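Local coordinates for conserved hypothetical protein (Sulfolobus solfataricus, PDB 2FNA) that probably binds and hydrolyses ATP as an archaeal AAA+ ATPase of the P-loop NTPase class, here holding ADP and magnesium, at residues F222-V235 and Y248-D260. Sequence-based numbering, arbitrary orientation.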
# COMPACT_ATOMS: atom_id res chain seq x y z
N PHE A 222 23.22 0.87 -12.44
CA PHE A 222 24.18 1.44 -13.41
C PHE A 222 25.20 0.43 -13.94
O PHE A 222 25.51 0.40 -15.16
CB PHE A 222 24.86 2.67 -12.80
CG PHE A 222 23.91 3.83 -12.58
CD1 PHE A 222 22.91 4.12 -13.50
CD2 PHE A 222 24.00 4.62 -11.44
CE1 PHE A 222 22.03 5.19 -13.30
CE2 PHE A 222 23.14 5.69 -11.24
CZ PHE A 222 22.15 5.97 -12.16
N GLN A 223 25.73 -0.39 -13.03
CA GLN A 223 26.59 -1.49 -13.42
C GLN A 223 25.88 -2.43 -14.40
O GLN A 223 26.42 -2.78 -15.46
CB GLN A 223 27.16 -2.21 -12.17
CG GLN A 223 28.12 -1.26 -11.37
CD GLN A 223 28.99 -1.95 -10.31
OE1 GLN A 223 28.74 -3.12 -9.93
NE2 GLN A 223 30.02 -1.23 -9.82
N GLU A 224 24.63 -2.74 -14.12
CA GLU A 224 23.79 -3.51 -15.03
C GLU A 224 23.52 -2.85 -16.39
O GLU A 224 23.52 -3.55 -17.41
CB GLU A 224 22.48 -3.81 -14.31
CG GLU A 224 21.31 -4.27 -15.17
CD GLU A 224 20.05 -4.44 -14.31
OE1 GLU A 224 20.12 -5.22 -13.32
OE2 GLU A 224 19.02 -3.78 -14.63
N ALA A 225 23.28 -1.54 -16.43
CA ALA A 225 23.17 -0.81 -17.72
C ALA A 225 24.51 -0.69 -18.44
O ALA A 225 24.56 -0.39 -19.64
CB ALA A 225 22.56 0.59 -17.51
N ASP A 226 25.60 -0.92 -17.70
CA ASP A 226 26.96 -0.82 -18.19
C ASP A 226 27.37 0.62 -18.49
O ASP A 226 27.99 0.88 -19.51
CB ASP A 226 27.17 -1.71 -19.42
CG ASP A 226 28.62 -2.06 -19.66
OD1 ASP A 226 29.46 -1.79 -18.76
OD2 ASP A 226 28.90 -2.60 -20.74
N ILE A 227 27.05 1.53 -17.58
CA ILE A 227 27.41 2.94 -17.72
C ILE A 227 28.11 3.39 -16.46
O ILE A 227 27.88 2.81 -15.40
CB ILE A 227 26.17 3.83 -17.95
CG1 ILE A 227 25.29 3.91 -16.71
CG2 ILE A 227 25.38 3.32 -19.17
CD1 ILE A 227 24.71 5.28 -16.47
N ASP A 228 28.96 4.41 -16.57
CA ASP A 228 29.69 4.92 -15.40
C ASP A 228 28.75 5.79 -14.58
O ASP A 228 27.79 6.35 -15.11
CB ASP A 228 30.94 5.71 -15.83
CG ASP A 228 32.05 5.71 -14.75
OD1 ASP A 228 31.96 4.93 -13.77
OD2 ASP A 228 33.02 6.48 -14.91
N PHE A 229 28.97 5.85 -13.28
CA PHE A 229 28.30 6.83 -12.44
C PHE A 229 29.19 7.12 -11.24
O PHE A 229 29.83 6.23 -10.73
CB PHE A 229 26.93 6.31 -12.01
CG PHE A 229 26.01 7.39 -11.50
CD1 PHE A 229 25.23 8.13 -12.39
CD2 PHE A 229 25.93 7.69 -10.15
CE1 PHE A 229 24.39 9.13 -11.93
CE2 PHE A 229 25.07 8.68 -9.69
CZ PHE A 229 24.31 9.40 -10.58
N LYS A 230 29.24 8.38 -10.82
CA LYS A 230 30.11 8.81 -9.70
C LYS A 230 29.36 9.46 -8.52
O LYS A 230 29.72 9.25 -7.34
CB LYS A 230 31.20 9.75 -10.24
CG LYS A 230 32.38 9.02 -10.89
N ASP A 231 28.30 10.19 -8.84
CA ASP A 231 27.63 11.10 -7.89
C ASP A 231 26.55 10.47 -6.99
O ASP A 231 25.47 11.04 -6.82
CB ASP A 231 26.99 12.23 -8.69
CG ASP A 231 28.00 13.05 -9.41
OD1 ASP A 231 28.75 13.78 -8.72
OD2 ASP A 231 28.04 12.97 -10.66
N TYR A 232 26.82 9.31 -6.41
CA TYR A 232 25.81 8.63 -5.62
C TYR A 232 25.36 9.43 -4.39
O TYR A 232 24.20 9.39 -4.03
CB TYR A 232 26.31 7.27 -5.18
CG TYR A 232 26.59 6.31 -6.31
CD1 TYR A 232 25.55 5.63 -6.94
CD2 TYR A 232 27.89 6.07 -6.73
CE1 TYR A 232 25.81 4.75 -8.00
CE2 TYR A 232 28.16 5.17 -7.75
CZ TYR A 232 27.13 4.51 -8.38
OH TYR A 232 27.42 3.63 -9.39
N GLU A 233 26.27 10.17 -3.76
CA GLU A 233 25.96 10.85 -2.50
C GLU A 233 25.02 12.01 -2.71
O GLU A 233 24.11 12.21 -1.91
CB GLU A 233 27.23 11.38 -1.83
CG GLU A 233 28.20 10.32 -1.40
CD GLU A 233 27.70 9.53 -0.24
OE1 GLU A 233 27.01 10.10 0.64
OE2 GLU A 233 27.99 8.32 -0.21
N VAL A 234 25.22 12.78 -3.77
CA VAL A 234 24.32 13.87 -4.06
C VAL A 234 22.93 13.36 -4.42
O VAL A 234 21.94 14.00 -4.10
CB VAL A 234 24.85 14.85 -5.16
CG1 VAL A 234 24.93 14.19 -6.50
CG2 VAL A 234 23.94 16.08 -5.24
N VAL A 235 22.86 12.20 -5.07
CA VAL A 235 21.56 11.64 -5.42
C VAL A 235 20.83 11.31 -4.12
O VAL A 235 19.70 11.73 -3.95
CB VAL A 235 21.63 10.41 -6.34
CG1 VAL A 235 20.22 9.83 -6.59
CG2 VAL A 235 22.27 10.76 -7.67
N TYR A 248 12.85 5.85 -10.37
CA TYR A 248 12.52 6.83 -11.39
C TYR A 248 13.77 7.62 -11.80
O TYR A 248 14.06 7.70 -12.95
CB TYR A 248 11.46 7.80 -10.85
CG TYR A 248 10.84 8.69 -11.90
CD1 TYR A 248 9.76 8.25 -12.65
CD2 TYR A 248 11.31 9.98 -12.13
CE1 TYR A 248 9.16 9.07 -13.62
CE2 TYR A 248 10.73 10.79 -13.10
CZ TYR A 248 9.65 10.33 -13.84
OH TYR A 248 9.04 11.14 -14.84
N PHE A 249 14.52 8.15 -10.83
CA PHE A 249 15.79 8.82 -11.09
C PHE A 249 16.70 7.96 -11.95
O PHE A 249 17.28 8.42 -12.90
CB PHE A 249 16.57 9.15 -9.81
CG PHE A 249 17.99 9.55 -10.08
CD1 PHE A 249 18.29 10.85 -10.50
CD2 PHE A 249 19.02 8.63 -9.98
CE1 PHE A 249 19.57 11.21 -10.81
CE2 PHE A 249 20.31 9.01 -10.29
CZ PHE A 249 20.58 10.30 -10.71
N GLY A 250 16.86 6.69 -11.57
CA GLY A 250 17.74 5.80 -12.30
C GLY A 250 17.27 5.66 -13.73
O GLY A 250 18.05 5.69 -14.65
N PHE A 251 15.96 5.55 -13.91
CA PHE A 251 15.41 5.41 -15.23
C PHE A 251 15.70 6.67 -16.06
O PHE A 251 16.19 6.58 -17.19
CB PHE A 251 13.89 5.12 -15.19
CG PHE A 251 13.30 4.93 -16.57
CD1 PHE A 251 13.04 6.01 -17.38
CD2 PHE A 251 13.05 3.66 -17.06
CE1 PHE A 251 12.56 5.85 -18.69
CE2 PHE A 251 12.55 3.49 -18.34
CZ PHE A 251 12.29 4.59 -19.16
N ILE A 252 15.39 7.84 -15.50
CA ILE A 252 15.59 9.10 -16.21
C ILE A 252 17.05 9.33 -16.52
O ILE A 252 17.39 9.76 -17.62
CB ILE A 252 15.02 10.33 -15.44
CG1 ILE A 252 13.51 10.20 -15.22
CG2 ILE A 252 15.31 11.60 -16.20
CD1 ILE A 252 12.72 10.04 -16.48
N TYR A 253 17.93 9.09 -15.55
CA TYR A 253 19.36 9.29 -15.82
C TYR A 253 19.86 8.38 -16.93
O TYR A 253 20.67 8.77 -17.73
CB TYR A 253 20.22 9.07 -14.56
CG TYR A 253 21.66 9.40 -14.86
CD1 TYR A 253 22.12 10.70 -14.78
CD2 TYR A 253 22.56 8.41 -15.27
CE1 TYR A 253 23.43 11.03 -15.10
CE2 TYR A 253 23.87 8.73 -15.57
CZ TYR A 253 24.30 10.03 -15.48
OH TYR A 253 25.60 10.36 -15.79
N LEU A 254 19.39 7.15 -16.98
CA LEU A 254 19.78 6.25 -18.06
C LEU A 254 19.28 6.77 -19.39
O LEU A 254 19.91 6.64 -20.43
CB LEU A 254 19.24 4.84 -17.80
CG LEU A 254 19.95 4.00 -16.74
CD1 LEU A 254 19.39 2.60 -16.76
CD2 LEU A 254 21.44 3.95 -16.94
N ASP A 255 18.13 7.42 -19.35
CA ASP A 255 17.52 7.87 -20.56
C ASP A 255 18.17 9.12 -21.09
O ASP A 255 18.21 9.33 -22.28
CB ASP A 255 16.03 8.14 -20.32
CG ASP A 255 15.29 8.31 -21.60
OD1 ASP A 255 15.44 7.43 -22.49
OD2 ASP A 255 14.60 9.34 -21.73
N ASN A 256 18.66 9.97 -20.20
CA ASN A 256 19.18 11.23 -20.63
C ASN A 256 20.66 11.54 -20.26
O ASN A 256 21.29 12.35 -20.92
CB ASN A 256 18.20 12.31 -20.17
CG ASN A 256 18.80 13.21 -19.16
OD1 ASN A 256 19.15 12.78 -18.05
ND2 ASN A 256 19.01 14.48 -19.56
N LYS A 257 21.21 10.90 -19.23
CA LYS A 257 22.63 11.06 -18.82
C LYS A 257 23.03 12.47 -18.39
O LYS A 257 24.20 12.83 -18.47
CB LYS A 257 23.59 10.60 -19.92
CG LYS A 257 23.30 9.22 -20.49
CD LYS A 257 23.89 8.13 -19.66
CE LYS A 257 23.69 6.79 -20.34
NZ LYS A 257 24.40 6.67 -21.65
N ASN A 258 22.07 13.27 -17.94
CA ASN A 258 22.35 14.57 -17.36
C ASN A 258 21.90 14.51 -15.92
O ASN A 258 20.73 14.31 -15.64
CB ASN A 258 21.62 15.68 -18.11
CG ASN A 258 22.05 17.07 -17.66
OD1 ASN A 258 21.82 17.47 -16.53
ND2 ASN A 258 22.69 17.79 -18.55
N LEU A 259 22.84 14.67 -15.01
CA LEU A 259 22.56 14.52 -13.60
C LEU A 259 21.53 15.52 -13.10
O LEU A 259 20.62 15.13 -12.39
CB LEU A 259 23.84 14.65 -12.80
CG LEU A 259 23.61 14.56 -11.30
CD1 LEU A 259 23.22 13.15 -10.93
CD2 LEU A 259 24.87 15.00 -10.54
N ASP A 260 21.65 16.79 -13.46
CA ASP A 260 20.77 17.82 -12.92
C ASP A 260 19.38 17.70 -13.49
O ASP A 260 18.39 17.96 -12.80
CB ASP A 260 21.26 19.23 -13.24
CG ASP A 260 22.54 19.60 -12.52
OD1 ASP A 260 22.96 18.87 -11.59
OD2 ASP A 260 23.12 20.64 -12.90
O HOH W 1 27.11 8.27 -16.72
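Phe-222, in the last turn of helix 211-225, pushes its ring as a knob into a hole on helix 243-256 made by Phe-249, Gly-250, Tyr-253 and Leu-254. Its edge meets Leu-254, Phe-222 CD1 lying 3.7 Å from Leu-254 CD2, and Phe-222 CE1 lies beside the Gly-250 carbonyl oxygen; Phe-4, from the N-terminal end of the chain, adds an edge-to-face partner. Ala-225 CB packs on Leu-254 CD2 at 3.6 Å. A Schellman motif at Asp-226 then ends the helix, and Ile-227 turns inward, its CD1 touching Leu-254 CD2 and reaching the edge of the Tyr-253 ring. The backbone O of Asp-228 accepts a hydrogen bond from a water whose oxygen also lies 2.7 Å from Tyr-253 OH, in a second hydrogen bond. The helices joined here belong to the helical region following the last strand of the parallel sheet, an arrangement consistent with the lid of an AAA+ module. Phe-229 occupies the middle of this packing. With CG anti to the backbone N (chi1 -163°), its ring drops edge-first onto the face of Tyr-253 in a T-shaped pair, planes at 90° and centroids 4.8 Å apart, while CZ meets the edge of Phe-249. Asp-231, at the N-cap position of helix 232-239, lays its carboxylate against Leu-259 CD2. Val-235 finishes the segment: CG1 sits over one face of Phe-249, 3.9 Å from the ring centroid in a CH-pi contact, and Val-235 CG2 packs 3.5 Å from Phe-249 CZ.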